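Side-chain contacts in cystathionine beta-lyase family protein, YNBB B.subtilis ortholog (Clostridium acetobutylicum, PDB 3HVY), which is probably a pyridoxal-phosphate-dependent lyase of the cystathionine beta-lyase and methionine gamma-lyase kind, perhaps with a part in aluminium resistance: residues R8-M11 and N15-E18; L21-R26 and M315-F320. All coordinates share one frame; numbering follows the deposited sequence.

Interaction 1. Residues R8-M11 and N15-E18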
loop_
_atom_site.group_PDB
_atom_site.type_symbol
_atom_site.label_atom_id
_atom_site.label_comp_id
_atom_site.label_asym_id
_atom_site.label_seq_id
_atom_site.Cartn_x
_atom_site.Cartn_y
_atom_site.Cartn_z
ATOM N N ARG D 8 -22.431 1.711 34.555
ATOM C CA ARG D 8 -23.357 0.603 34.298
ATOM C C ARG D 8 -22.710 -0.454 33.362
ATOM O O ARG D 8 -22.687 -1.646 33.652
ATOM C CB ARG D 8 -24.684 1.170 33.730
ATOM N N SER D 9 -22.151 -0.002 32.248
ATOM C CA SER D 9 -21.504 -0.895 31.277
ATOM C C SER D 9 -20.308 -1.630 31.882
ATOM O O SER D 9 -20.111 -2.840 31.667
ATOM C CB SER D 9 -21.081 -0.108 30.040
ATOM O OG SER D 9 -20.381 -0.939 29.150
ATOM N N LEU D 10 -19.516 -0.909 32.658
ATOM C CA LEU D 10 -18.369 -1.514 33.266
ATOM C C LEU D 10 -18.794 -2.577 34.247
ATOM O O LEU D 10 -18.219 -3.665 34.285
ATOM C CB LEU D 10 -17.504 -0.450 33.948
ATOM C CG LEU D 10 -16.692 0.462 33.015
ATOM C CD1 LEU D 10 -15.921 1.500 33.901
ATOM C CD2 LEU D 10 -15.743 -0.369 32.152
HETATM N N MSE D 11 -19.798 -2.277 35.058
HETATM C CA MSE D 11 -20.256 -3.271 36.022
HETATM C C MSE D 11 -20.964 -4.453 35.346
HETATM O O MSE D 11 -20.696 -5.616 35.699
HETATM C CB MSE D 11 -21.166 -2.648 37.058
HETATM C CG MSE D 11 -20.478 -1.573 37.837
HETATM SE SE MSE D 11 -21.534 -0.840 39.294
HETATM C CE MSE D 11 -23.421 -0.367 38.343
ATOM N N ASN D 15 -17.918 -6.888 34.607
ATOM C CA ASN D 15 -17.955 -7.257 36.019
ATOM C C ASN D 15 -16.980 -6.500 36.887
ATOM O O ASN D 15 -16.342 -7.073 37.780
ATOM C CB ASN D 15 -17.849 -8.764 36.191
ATOM C CG ASN D 15 -19.102 -9.459 35.704
ATOM O OD1 ASN D 15 -20.203 -9.253 36.248
ATOM N ND2 ASN D 15 -18.964 -10.243 34.640
ATOM N N ILE D 16 -16.861 -5.196 36.607
ATOM C CA ILE D 16 -16.050 -4.325 37.455
ATOM C C ILE D 16 -16.919 -4.085 38.723
ATOM O O ILE D 16 -18.132 -3.954 38.637
ATOM C CB ILE D 16 -15.552 -3.064 36.681
ATOM C CG1 ILE D 16 -14.534 -3.514 35.601
ATOM C CG2 ILE D 16 -14.898 -2.104 37.643
ATOM C CD1 ILE D 16 -14.217 -2.517 34.570
ATOM N N ASN D 17 -16.326 -4.145 39.903
ATOM C CA ASN D 17 -17.120 -4.056 41.139
ATOM C C ASN D 17 -16.905 -2.700 41.786
ATOM O O ASN D 17 -16.044 -1.951 41.342
ATOM C CB ASN D 17 -16.741 -5.189 42.083
ATOM C CG ASN D 17 -15.232 -5.311 42.253
ATOM O OD1 ASN D 17 -14.620 -4.507 42.951
ATOM N ND2 ASN D 17 -14.620 -6.300 41.579
ATOM N N GLU D 18 -17.683 -2.395 42.826
ATOM C CA GLU D 18 -17.613 -1.102 43.513
ATOM C C GLU D 18 -16.276 -0.884 44.201
ATOM O O GLU D 18 -15.810 0.232 44.249
ATOM C CB GLU D 18 -18.711 -0.980 44.577
ATOM C CG GLU D 18 -20.143 -0.794 44.050
ATOM C CD GLU D 18 -20.441 0.638 43.576
ATOM O OE1 GLU D 18 -19.513 1.489 43.529
ATOM O OE2 GLU D 18 -21.629 0.909 43.264
#
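L10 and M11 meet N15 and I16 in a helix-terminating turn, where helix 4-14 ends and the chain folds back over its last residues before entering helix 18-55. N15 leaves the helix with positive phi (50°), which brings the N-H of I16 back to the carbonyl of L10. This backbone bond, I16 N to L10 O, spans six residues and measures 3.1 Å; it is nearly straight at hydrogen (169°), although the donor stands above the carbonyl plane. CA-H...O contacts flank it: N15 CA lies 3.2 Å from M11 O, and M11 CA is 3.4 Å from I16 O. On one flank of the turn the side chains of L10 and I16 cross obliquely, with L10 CD2 3.6 Å from I16 CD1; I16 chi1 (-68°) swings CG1 to the backbone N side, bringing CD1 there. M11, a selenomethionine, lays its CG 3.4 Å from I16 O. N17 then N-caps helix 18-55, its OD1 taking the N-H of V20, and E18 salt-bridges K7. I16 also packs on L419 and I420 of helix 411-422, L10 on L416 of that helix and on L47 of the second subunit, and M11 on L21 of helix 18-55.

Interaction 2. Residues L21-R26 and M315-F320; sequences LELYER and MELAGF
A water joins R26 to the backbone of L317: it donates to L317 O at 2.6 Å and accepts from R26 NH1 at 2.9 Å, lying in the plane of the guanidinium at its edge. The carbonyl it reaches belongs to the last turn of helix 287-317. That end is closed by a Schellman motif, in which the chain turns at G319 (phi 110°) and two N-H groups bond back into the helix, F320 N to M315 O and G319 N to E316 O. No direct hydrogen bond crosses between the segments; the remaining contact is van der Waals packing centred on L317. Its CD1 presses on the start of the R26 side chain, 3.5 Å from R26 CB, and also sits over the centre of one guanidinium face, 3.9 Å above the plane. The arginine reaches around the leucine because its chain is bent at chi3 (55°), which folds the charged end back over the methyl instead of extending it away; the second methyl, L317 CD2, lies 3.8 Å from R26 NH2. L23 and L317 run antiparallel alongside each other, with L23 CD2 3.6 Å from L317 CB. The other L23 methyl, CD1, lies more loosely at 4.2 Å from A318 CB. The contact thus sets the flank of helix 18-55 against the C-terminal end of helix 287-317; L23 also packs on I426 of the C-terminal tail, A318 and M315 rest on L422 of helix 411-422, and M315 and F320 lean on I337 of strand 334-338.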
loop_
_atom_site.group_PDB
_atom_site.type_symbol
_atom_site.label_atom_id
_atom_site.label_comp_id
_atom_site.label_asym_id
_atom_site.label_seq_id
_atom_site.Cartn_x
_atom_site.Cartn_y
_atom_site.Cartn_z
ATOM N N LEU D 21 -14.037 0.346 41.574
ATOM C CA LEU D 21 -14.389 1.722 41.233
ATOM C C LEU D 21 -13.989 2.717 42.323
ATOM O O LEU D 21 -13.625 3.866 42.033
ATOM C CB LEU D 21 -15.878 1.840 40.880
ATOM C CG LEU D 21 -16.273 1.104 39.584
ATOM C CD1 LEU D 21 -17.769 1.012 39.459
ATOM C CD2 LEU D 21 -15.647 1.749 38.364
ATOM N N GLU D 22 -14.023 2.307 43.579
ATOM C CA GLU D 22 -13.564 3.219 44.628
ATOM C C GLU D 22 -12.039 3.433 44.490
ATOM O O GLU D 22 -11.564 4.527 44.674
ATOM C CB GLU D 22 -13.925 2.717 46.037
ATOM N N LEU D 23 -11.278 2.384 44.190
ATOM C CA LEU D 23 -9.824 2.519 44.030
ATOM C C LEU D 23 -9.506 3.447 42.849
ATOM O O LEU D 23 -8.580 4.274 42.908
ATOM C CB LEU D 23 -9.190 1.138 43.832
ATOM C CG LEU D 23 -9.204 0.262 45.069
ATOM C CD1 LEU D 23 -8.629 -1.121 44.791
ATOM C CD2 LEU D 23 -8.451 0.941 46.204
ATOM N N TYR D 24 -10.293 3.300 41.785
ATOM C CA TYR D 24 -10.211 4.138 40.586
ATOM C C TYR D 24 -10.350 5.602 40.915
ATOM O O TYR D 24 -9.527 6.403 40.486
ATOM C CB TYR D 24 -11.287 3.705 39.576
ATOM C CG TYR D 24 -11.520 4.675 38.444
ATOM C CD1 TYR D 24 -10.484 5.038 37.591
ATOM C CD2 TYR D 24 -12.761 5.235 38.229
ATOM C CE1 TYR D 24 -10.681 5.941 36.558
ATOM C CE2 TYR D 24 -12.980 6.121 37.180
ATOM C CZ TYR D 24 -11.943 6.463 36.337
ATOM O OH TYR D 24 -12.171 7.367 35.308
ATOM N N GLU D 25 -11.376 5.965 41.681
ATOM C CA GLU D 25 -11.591 7.364 42.031
ATOM C C GLU D 25 -10.410 7.873 42.857
ATOM O O GLU D 25 -9.915 8.956 42.606
ATOM C CB GLU D 25 -12.941 7.609 42.772
ATOM N N ARG D 26 -9.956 7.097 43.840
ATOM C CA ARG D 26 -8.852 7.536 44.682
ATOM C C ARG D 26 -7.592 7.678 43.845
ATOM O O ARG D 26 -6.946 8.701 43.879
ATOM C CB ARG D 26 -8.616 6.557 45.833
ATOM C CG ARG D 26 -9.801 6.480 46.862
ATOM C CD ARG D 26 -9.620 5.333 47.889
ATOM N NE ARG D 26 -8.333 5.511 48.526
ATOM C CZ ARG D 26 -7.530 4.551 48.982
ATOM N NH1 ARG D 26 -7.872 3.275 48.924
ATOM N NH2 ARG D 26 -6.352 4.891 49.508
HETATM N N MSE D 315 -2.704 -0.102 41.519
HETATM C CA MSE D 315 -2.307 -1.436 41.970
HETATM C C MSE D 315 -1.736 -1.311 43.397
HETATM O O MSE D 315 -1.887 -2.192 44.233
HETATM C CB MSE D 315 -1.305 -2.066 41.000
HETATM C CG MSE D 315 -1.842 -2.260 39.573
HETATM SE SE MSE D 315 -3.449 -3.315 39.552
HETATM C CE MSE D 315 -2.680 -5.057 39.951
ATOM N N GLU D 316 -1.068 -0.199 43.669
ATOM C CA GLU D 316 -0.584 0.077 45.020
ATOM C C GLU D 316 -1.750 0.248 46.030
ATOM O O GLU D 316 -1.726 -0.338 47.122
ATOM C CB GLU D 316 0.289 1.307 44.985
ATOM C CG GLU D 316 0.782 1.832 46.281
ATOM C CD GLU D 316 1.885 2.814 46.062
ATOM O OE1 GLU D 316 1.624 3.931 45.556
ATOM O OE2 GLU D 316 3.018 2.422 46.354
ATOM N N LEU D 317 -2.777 1.007 45.640
ATOM C CA LEU D 317 -3.978 1.112 46.454
ATOM C C LEU D 317 -4.573 -0.268 46.745
ATOM O O LEU D 317 -5.129 -0.509 47.822
ATOM C CB LEU D 317 -5.015 2.009 45.788
ATOM C CG LEU D 317 -4.642 3.462 45.602
ATOM C CD1 LEU D 317 -5.884 4.350 45.434
ATOM C CD2 LEU D 317 -3.798 3.899 46.804
ATOM N N ALA D 318 -4.395 -1.192 45.808
ATOM C CA ALA D 318 -4.858 -2.570 45.949
ATOM C C ALA D 318 -3.944 -3.467 46.791
ATOM O O ALA D 318 -4.247 -4.632 46.965
ATOM C CB ALA D 318 -5.043 -3.197 44.547
ATOM N N GLY D 319 -2.797 -2.959 47.228
ATOM C CA GLY D 319 -1.885 -3.705 48.087
ATOM C C GLY D 319 -0.578 -4.152 47.451
ATOM O O GLY D 319 0.252 -4.702 48.130
ATOM N N PHE D 320 -0.368 -3.884 46.163
ATOM C CA PHE D 320 0.801 -4.393 45.480
ATOM C C PHE D 320 2.000 -3.454 45.513
ATOM O O PHE D 320 1.855 -2.213 45.407
ATOM C CB PHE D 320 0.450 -4.703 44.022
ATOM C CG PHE D 320 -0.577 -5.793 43.853
ATOM C CD1 PHE D 320 -0.187 -7.141 43.892
ATOM C CD2 PHE D 320 -1.914 -5.492 43.687
ATOM C CE1 PHE D 320 -1.106 -8.146 43.720
ATOM C CE2 PHE D 320 -2.854 -6.496 43.539
ATOM C CZ PHE D 320 -2.469 -7.819 43.552
HETATM O O HOH W 1 -5.755 1.357 49.549
#

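Both contacts lie on the same side of the chain's centre, about 15 Å apart between their own centres, each at a helix end. Interaction 1 is local, tying the last turns of helix 4-14 to the short loop that leads into helix 18-55, and relies on a direct backbone bond; interaction 2 spans 289 residues and joins helix 18-55 to helix 287-317 through leucine packing, an arginine face and one bridging water. Each is partly buried: L10 and I16 are covered in the first, L23 in the second, while N15, E18 and R26 mark the exposed margins. L21, on the same helix as L23 but not touching 315-320, packs against I16. Helix 411-422 borders both.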